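Local coordinates for protein peptidyl tryptophan dihydroxylase (Pseudomonas putida, PDB 7CTQ) that probably uses bound flavin-adenine dinucleotide to dihydroxylate a peptidyl tryptophan, a step essential for biogenesis of the tryptophylquinone cofactor, at residues A[121-126]-A[133-138]; A[139-144]-A[258-263]. One frame throughout, in Å; residues are numbered along the deposited sequence.

Contacts 1 and 2 follow one another along a single sheet and share the strand 137-140. In contact 1 that strand has just left a hairpin at one edge of the sheet; in contact 2 it runs beside 257-259, the outermost strand at the other. Their centres are about 16 Å apart, and they meet where L138 O lies 3.1 Å from I258 N, a probable hydrogen bond, and where F137 packs on I258. Only contact 2 holds residues of the FAD pocket, at its phosphates, adenine and ribityl chain. Contact 1 stands back from the cofactor, the nearest atoms of the I125 side chain and FAD lying about 8 Å apart.

Contact 1: A[121-126]-A[133-138]; sequences VGHGIR and LQADFL
H123 lays one face of its imidazole against L138, whose CB sits 3.7 Å from the ring centroid and only 8° off the ring normal, a CH-pi contact centred on the ring. A135 O lies at the ring's edge, in its plane, and also accepts the backbone N-H of H123 over a short 2.6 Å between N and O. Beside the ring the packing is tight: I125 CD1 and L138 CD1 are 3.4 Å apart, closer than usual for two methyl carbons, while I125 CD1 also rests on A135 CB at 3.9 Å. I125 chi1, at -34°, falls short of a staggered value and sets CG1 close to L133 O. V9 and L11 of the strand 8-11 cover the same face. An alanine in place of H123 would remove the ring and the weak bond from its NE2 to D256 O, and would probably leave L138 CB without a partner across the contact and open a gap there.

The other face is looser. Q134 stands opposite G124, which offers no side chain, and Q134 CG comes no closer than 4.1 Å to H123 O. Q134 and D136 are partly open to solvent, D136 OD2 taking the backbone N-H of R7. Between the two faces, paired backbone bonds at H123 with A135 and at I125 with L133 set the antiparallel register; L133 N lies 2.8 Å from I125 O. This is a beta hairpin at the edge of the mixed, Rossmann-type sheet of an FAD-dependent monooxygenase, leading straight into the inner strand 137-140.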
loop_
_atom_site.group_PDB
_atom_site.type_symbol
_atom_site.label_atom_id
_atom_site.label_comp_id
_atom_site.label_asym_id
_atom_site.label_seq_id
_atom_site.Cartn_x
_atom_site.Cartn_y
_atom_site.Cartn_z
ATOM N N VAL A 121 31.304 1.681 4.066
ATOM C CA VAL A 121 31.081 2.102 5.452
ATOM C C VAL A 121 29.579 2.241 5.711
ATOM O O VAL A 121 28.956 1.339 6.286
ATOM C CB VAL A 121 31.871 3.382 5.832
ATOM C CG1 VAL A 121 33.323 3.032 6.135
ATOM C CG2 VAL A 121 31.821 4.489 4.768
ATOM N N GLY A 122 28.982 3.352 5.283
ATOM C CA GLY A 122 27.537 3.476 5.307
ATOM C C GLY A 122 26.915 2.950 4.030
ATOM O O GLY A 122 27.212 1.832 3.599
ATOM N N HIS A 123 26.061 3.752 3.405
ATOM C CA HIS A 123 25.440 3.397 2.140
ATOM C C HIS A 123 26.052 4.233 1.027
ATOM O O HIS A 123 26.076 5.464 1.113
ATOM C CB HIS A 123 23.928 3.616 2.192
ATOM C CG HIS A 123 23.225 2.675 3.112
ATOM N ND1 HIS A 123 22.653 1.500 2.676
ATOM C CD2 HIS A 123 23.015 2.726 4.447
ATOM C CE1 HIS A 123 22.121 0.867 3.704
ATOM N NE2 HIS A 123 22.324 1.591 4.790
ATOM N N GLY A 124 26.545 3.562 -0.008
ATOM C CA GLY A 124 27.086 4.255 -1.156
ATOM C C GLY A 124 26.108 4.286 -2.306
ATOM O O GLY A 124 26.043 3.345 -3.102
ATOM N N ILE A 125 25.343 5.364 -2.407
ATOM C CA ILE A 125 24.301 5.493 -3.418
ATOM C C ILE A 125 24.910 6.146 -4.646
ATOM O O ILE A 125 25.161 7.355 -4.663
ATOM C CB ILE A 125 23.109 6.303 -2.903
ATOM C CG1 ILE A 125 22.900 6.037 -1.411
ATOM C CG2 ILE A 125 21.861 5.982 -3.714
ATOM C CD1 ILE A 125 21.723 6.758 -0.852
ATOM N N ARG A 126 25.116 5.346 -5.682
ATOM C CA ARG A 126 25.760 5.785 -6.906
ATOM C C ARG A 126 24.680 6.043 -7.950
ATOM O O ARG A 126 23.857 5.164 -8.225
ATOM C CB ARG A 126 26.770 4.727 -7.355
ATOM C CG ARG A 126 27.905 4.567 -6.325
ATOM C CD ARG A 126 28.613 3.215 -6.378
ATOM N NE ARG A 126 29.665 3.191 -7.386
ATOM C CZ ARG A 126 29.510 2.701 -8.610
ATOM N NH1 ARG A 126 28.346 2.174 -8.972
ATOM N NH2 ARG A 126 30.520 2.728 -9.471
ATOM N N LEU A 133 26.226 9.642 -3.358
ATOM C CA LEU A 133 25.686 10.206 -2.129
ATOM C C LEU A 133 25.841 9.200 -0.996
ATOM O O LEU A 133 25.441 8.038 -1.129
ATOM C CB LEU A 133 24.221 10.603 -2.306
ATOM C CG LEU A 133 23.957 11.477 -3.539
ATOM C CD1 LEU A 133 22.520 11.348 -4.041
ATOM C CD2 LEU A 133 24.310 12.938 -3.254
ATOM N N GLN A 134 26.436 9.645 0.108
ATOM C CA GLN A 134 26.667 8.786 1.262
ATOM C C GLN A 134 25.464 8.854 2.195
ATOM O O GLN A 134 24.952 9.943 2.479
ATOM C CB GLN A 134 27.943 9.196 2.003
ATOM C CG GLN A 134 28.341 8.249 3.140
ATOM C CD GLN A 134 27.938 8.755 4.525
ATOM O OE1 GLN A 134 27.227 9.757 4.661
ATOM N NE2 GLN A 134 28.389 8.052 5.560
ATOM N N ALA A 135 25.009 7.691 2.661
ATOM C CA ALA A 135 23.884 7.604 3.582
ATOM C C ALA A 135 24.290 6.797 4.801
ATOM O O ALA A 135 24.844 5.702 4.669
ATOM C CB ALA A 135 22.662 6.966 2.916
ATOM N N ASP A 136 24.032 7.355 5.988
ATOM C CA ASP A 136 24.096 6.568 7.212
ATOM C C ASP A 136 22.862 5.694 7.374
ATOM O O ASP A 136 22.941 4.629 8.003
ATOM C CB ASP A 136 24.241 7.481 8.428
ATOM C CG ASP A 136 25.598 8.158 8.487
ATOM O OD1 ASP A 136 26.625 7.443 8.560
ATOM O OD2 ASP A 136 25.629 9.407 8.446
ATOM N N PHE A 137 21.726 6.136 6.822
ATOM C CA PHE A 137 20.477 5.380 6.828
ATOM C C PHE A 137 19.776 5.524 5.486
ATOM O O PHE A 137 19.602 6.640 4.982
ATOM C CB PHE A 137 19.527 5.835 7.945
ATOM C CG PHE A 137 18.432 4.839 8.232
ATOM C CD1 PHE A 137 17.324 4.744 7.398
ATOM C CD2 PHE A 137 18.539 3.968 9.307
ATOM C CE1 PHE A 137 16.321 3.804 7.653
ATOM C CE2 PHE A 137 17.543 3.027 9.570
ATOM C CZ PHE A 137 16.443 2.944 8.742
ATOM N N LEU A 138 19.337 4.397 4.935
ATOM C CA LEU A 138 18.703 4.347 3.627
ATOM C C LEU A 138 17.235 3.937 3.752
ATOM O O LEU A 138 16.926 2.892 4.331
ATOM C CB LEU A 138 19.449 3.362 2.725
ATOM C CG LEU A 138 18.980 3.306 1.274
ATOM C CD1 LEU A 138 19.555 4.496 0.555
ATOM C CD2 LEU A 138 19.420 2.006 0.611
#

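Contact 2: A[139-144]-A[258-263]; sequences VEARGR and IRVGDA. With FAD (flavin-adenine dinucleotide), chain C.
V139 CG1 touches two branched neighbours, 4.0 Å from I258 CG2 and 3.9 Å from V260 CG2. The same V260 methyl, set between its own backbone N and carbonyl carbon, also touches A141 CB at 3.6 Å. I289, on helix 285-294, and T20, on helix 15-27, pack against V139 as well. Two backbone bonds join the strands in parallel, from E140 N to I258 O and from V260 N to E140 O, both nearly along the C=O axis.

On the other face E140 and R259 run side by side with CG on CG at 3.6 Å, the E140 CG lying over a face of the guanidinium. E140 then bends at chi2 (63°), turning CD away from R259. Its OE1 pairs instead with R142 NH2 in a salt bridge of 2.8 Å, and OE2 takes the N-H of R142; the aliphatic part of R142 packs on the FAD adenine. R259 NE reaches A263 O at 2.6 Å, approaching 42° out of the carbonyl plane.

Beyond the strand ends the chain meets the cofactor, as in Rossmann-type flavoproteins. G261 and D262 are consistent with the Gly-Asp motif of flavin-dependent monooxygenases: D262 N donates to FAD O1P at 3.0 Å, and its carboxylate lies against the ribityl carbons. G143 and G261 bring bare CA atoms up to the pyrophosphate oxygens. One water accepts from G143 N and A263 N and donates to V260 O and FAD O1P, four bonds in all. At the outer edge R144 and D262 stay apart, NE 4.1 Å from OD2 with their planes 77° apart; one water bridges these two atoms, and another joins D262 OD2, R144 N and FAD O2A, while R144 NH2 bonds to T245 O.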
loop_
_atom_site.group_PDB
_atom_site.type_symbol
_atom_site.label_atom_id
_atom_site.label_comp_id
_atom_site.label_asym_id
_atom_site.label_seq_id
_atom_site.Cartn_x
_atom_site.Cartn_y
_atom_site.Cartn_z
ATOM N N VAL A 139 16.334 4.743 3.190
ATOM C CA VAL A 139 14.940 4.348 3.004
ATOM C C VAL A 139 14.764 3.909 1.554
ATOM O O VAL A 139 14.920 4.716 0.632
ATOM C CB VAL A 139 13.969 5.487 3.350
ATOM C CG1 VAL A 139 12.526 5.029 3.174
ATOM C CG2 VAL A 139 14.222 6.026 4.752
ATOM N N GLU A 140 14.419 2.639 1.352
ATOM C CA GLU A 140 14.151 2.100 0.020
ATOM C C GLU A 140 12.671 2.276 -0.286
ATOM O O GLU A 140 11.812 1.632 0.332
ATOM C CB GLU A 140 14.549 0.631 -0.064
ATOM C CG GLU A 140 14.060 -0.031 -1.325
ATOM C CD GLU A 140 14.687 0.594 -2.538
ATOM O OE1 GLU A 140 15.893 0.356 -2.746
ATOM O OE2 GLU A 140 13.988 1.325 -3.269
ATOM N N ALA A 141 12.373 3.147 -1.240
ATOM C CA ALA A 141 11.005 3.524 -1.540
ATOM C C ALA A 141 10.805 3.637 -3.039
ATOM O O ALA A 141 10.033 4.474 -3.518
ATOM C CB ALA A 141 10.636 4.837 -0.851
ATOM N N ARG A 142 11.490 2.795 -3.810
ATOM C CA ARG A 142 11.363 2.854 -5.261
ATOM C C ARG A 142 10.237 1.990 -5.799
ATOM O O ARG A 142 10.260 1.635 -6.983
ATOM C CB ARG A 142 12.680 2.476 -5.936
ATOM C CG ARG A 142 13.825 3.418 -5.606
ATOM C CD ARG A 142 15.067 3.002 -6.346
ATOM N NE ARG A 142 16.012 2.359 -5.445
ATOM C CZ ARG A 142 16.782 1.335 -5.791
ATOM N NH1 ARG A 142 16.718 0.854 -7.028
ATOM N NH2 ARG A 142 17.615 0.802 -4.902
ATOM N N GLY A 143 9.255 1.646 -4.965
ATOM C CA GLY A 143 8.086 0.957 -5.467
ATOM C C GLY A 143 8.416 -0.433 -5.979
ATOM O O GLY A 143 9.354 -1.094 -5.522
ATOM N N ARG A 144 7.613 -0.888 -6.947
ATOM C CA ARG A 144 7.896 -2.168 -7.588
ATOM C C ARG A 144 9.225 -2.159 -8.349
ATOM O O ARG A 144 9.763 -3.238 -8.639
ATOM C CB ARG A 144 6.735 -2.554 -8.513
ATOM C CG ARG A 144 5.432 -2.859 -7.763
ATOM C CD ARG A 144 4.354 -3.389 -8.702
ATOM N NE ARG A 144 3.098 -3.792 -8.057
ATOM C CZ ARG A 144 2.742 -5.056 -7.816
ATOM N NH1 ARG A 144 1.572 -5.335 -7.253
ATOM N NH2 ARG A 144 3.562 -6.047 -8.130
ATOM N N ILE A 258 15.396 0.522 5.556
ATOM C CA ILE A 258 14.000 0.124 5.665
ATOM C C ILE A 258 13.392 0.208 4.277
ATOM O O ILE A 258 13.751 1.079 3.480
ATOM C CB ILE A 258 13.250 0.999 6.701
ATOM C CG1 ILE A 258 11.932 0.343 7.114
ATOM C CG2 ILE A 258 12.994 2.441 6.186
ATOM C CD1 ILE A 258 11.219 1.123 8.186
ATOM N N ARG A 259 12.507 -0.732 3.971
ATOM C CA ARG A 259 11.661 -0.650 2.794
ATOM C C ARG A 259 10.269 -0.161 3.180
ATOM O O ARG A 259 9.705 -0.584 4.197
ATOM C CB ARG A 259 11.563 -2.009 2.091
ATOM C CG ARG A 259 12.724 -2.288 1.146
ATOM C CD ARG A 259 12.874 -3.759 0.839
ATOM N NE ARG A 259 12.205 -4.124 -0.403
ATOM C CZ ARG A 259 12.837 -4.416 -1.533
ATOM N NH1 ARG A 259 14.158 -4.383 -1.587
ATOM N NH2 ARG A 259 12.143 -4.748 -2.610
ATOM N N VAL A 260 9.709 0.719 2.347
ATOM C CA VAL A 260 8.364 1.241 2.539
ATOM C C VAL A 260 7.614 1.167 1.223
ATOM O O VAL A 260 8.202 1.053 0.144
ATOM C CB VAL A 260 8.346 2.687 3.080
ATOM C CG1 VAL A 260 8.943 2.733 4.472
ATOM C CG2 VAL A 260 9.087 3.638 2.130
ATOM N N GLY A 261 6.287 1.214 1.328
ATOM C CA GLY A 261 5.479 1.232 0.122
ATOM C C GLY A 261 5.494 -0.091 -0.625
ATOM O O GLY A 261 5.632 -1.173 -0.040
ATOM N N ASP A 262 5.338 0.013 -1.952
ATOM C CA ASP A 262 5.344 -1.160 -2.829
ATOM C C ASP A 262 6.626 -1.977 -2.692
ATOM O O ASP A 262 6.613 -3.198 -2.902
ATOM C CB ASP A 262 5.171 -0.722 -4.288
ATOM C CG ASP A 262 3.719 -0.571 -4.701
ATOM O OD1 ASP A 262 2.833 -0.659 -3.822
ATOM O OD2 ASP A 262 3.466 -0.361 -5.916
ATOM N N ALA A 263 7.744 -1.321 -2.378
ATOM C CA ALA A 263 8.972 -2.049 -2.102
ATOM C C ALA A 263 8.834 -2.973 -0.901
ATOM O O ALA A 263 9.600 -3.936 -0.783
ATOM C CB ALA A 263 10.116 -1.082 -1.853
HETATM P PA FAD C . 5.890 4.501 -6.551
HETATM O O1A FAD C . 4.664 5.327 -6.547
HETATM O O2A FAD C . 5.974 3.551 -7.737
HETATM O O5B FAD C . 7.130 5.438 -6.392
HETATM C C5B FAD C . 8.455 5.002 -6.753
HETATM C C4B FAD C . 9.199 6.228 -7.211
HETATM O O4B FAD C . 10.599 5.901 -7.366
HETATM C C3B FAD C . 8.743 6.825 -8.546
HETATM O O3B FAD C . 8.778 8.249 -8.486
HETATM C C2B FAD C . 9.752 6.246 -9.546
HETATM O O2B FAD C . 9.981 7.092 -10.672
HETATM C C1B FAD C . 11.012 6.202 -8.682
HETATM N N9A FAD C . 12.050 5.261 -9.078
HETATM C C8A FAD C . 11.922 3.997 -9.580
HETATM N N7A FAD C . 13.057 3.390 -9.831
HETATM C C5A FAD C . 14.002 4.344 -9.499
HETATM C C6A FAD C . 15.411 4.349 -9.553
HETATM N N6A FAD C . 16.142 3.319 -9.978
HETATM N N1A FAD C . 16.063 5.467 -9.138
HETATM C C2A FAD C . 15.340 6.505 -8.709
HETATM N N3A FAD C . 14.009 6.609 -8.620
HETATM C C4A FAD C . 13.395 5.494 -9.027
HETATM N N1 FAD C . -3.161 2.686 -6.744
HETATM C C2 FAD C . -4.285 3.449 -6.599
HETATM O O2 FAD C . -4.478 4.136 -5.595
HETATM N N3 FAD C . -5.233 3.470 -7.602
HETATM C C4 FAD C . -5.170 2.776 -8.792
HETATM O O4 FAD C . -6.074 2.883 -9.619
HETATM C C4X FAD C . -3.976 1.966 -8.940
HETATM N N5 FAD C . -3.839 1.269 -10.036
HETATM C C5X FAD C . -2.699 0.494 -10.177
HETATM C C6 FAD C . -2.540 -0.263 -11.339
HETATM C C7 FAD C . -1.421 -1.070 -11.521
HETATM C C7M FAD C . -1.280 -1.871 -12.788
HETATM C C8 FAD C . -0.439 -1.127 -10.519
HETATM C C8M FAD C . 0.789 -1.982 -10.688
HETATM C C9 FAD C . -0.592 -0.370 -9.362
HETATM C C9A FAD C . -1.713 0.431 -9.182
HETATM N N10 FAD C . -1.891 1.213 -8.022
HETATM C C10 FAD C . -3.025 1.983 -7.860
HETATM C "C1'" FAD C . -0.915 1.150 -6.932
HETATM C "C2'" FAD C . -0.013 2.369 -6.828
HETATM O "O2'" FAD C . 0.584 2.685 -8.085
HETATM C "C3'" FAD C . 1.076 2.066 -5.801
HETATM O "O3'" FAD C . 0.443 1.509 -4.654
HETATM C "C4'" FAD C . 1.913 3.258 -5.349
HETATM O "O4'" FAD C . 2.259 4.100 -6.452
HETATM C "C5'" FAD C . 3.159 2.797 -4.631
HETATM O "O5'" FAD C . 3.806 3.942 -4.056
HETATM P P FAD C . 5.346 3.960 -3.823
HETATM O O1P FAD C . 5.668 2.797 -2.874
HETATM O O2P FAD C . 5.799 5.315 -3.401
HETATM O O3P FAD C . 5.935 3.592 -5.250
HETATM O O HOH W 1 8.116 1.812 -2.343
HETATM O O HOH W 2 1.443 -1.599 -7.042
HETATM O O HOH W 3 5.557 0.803 -7.416
#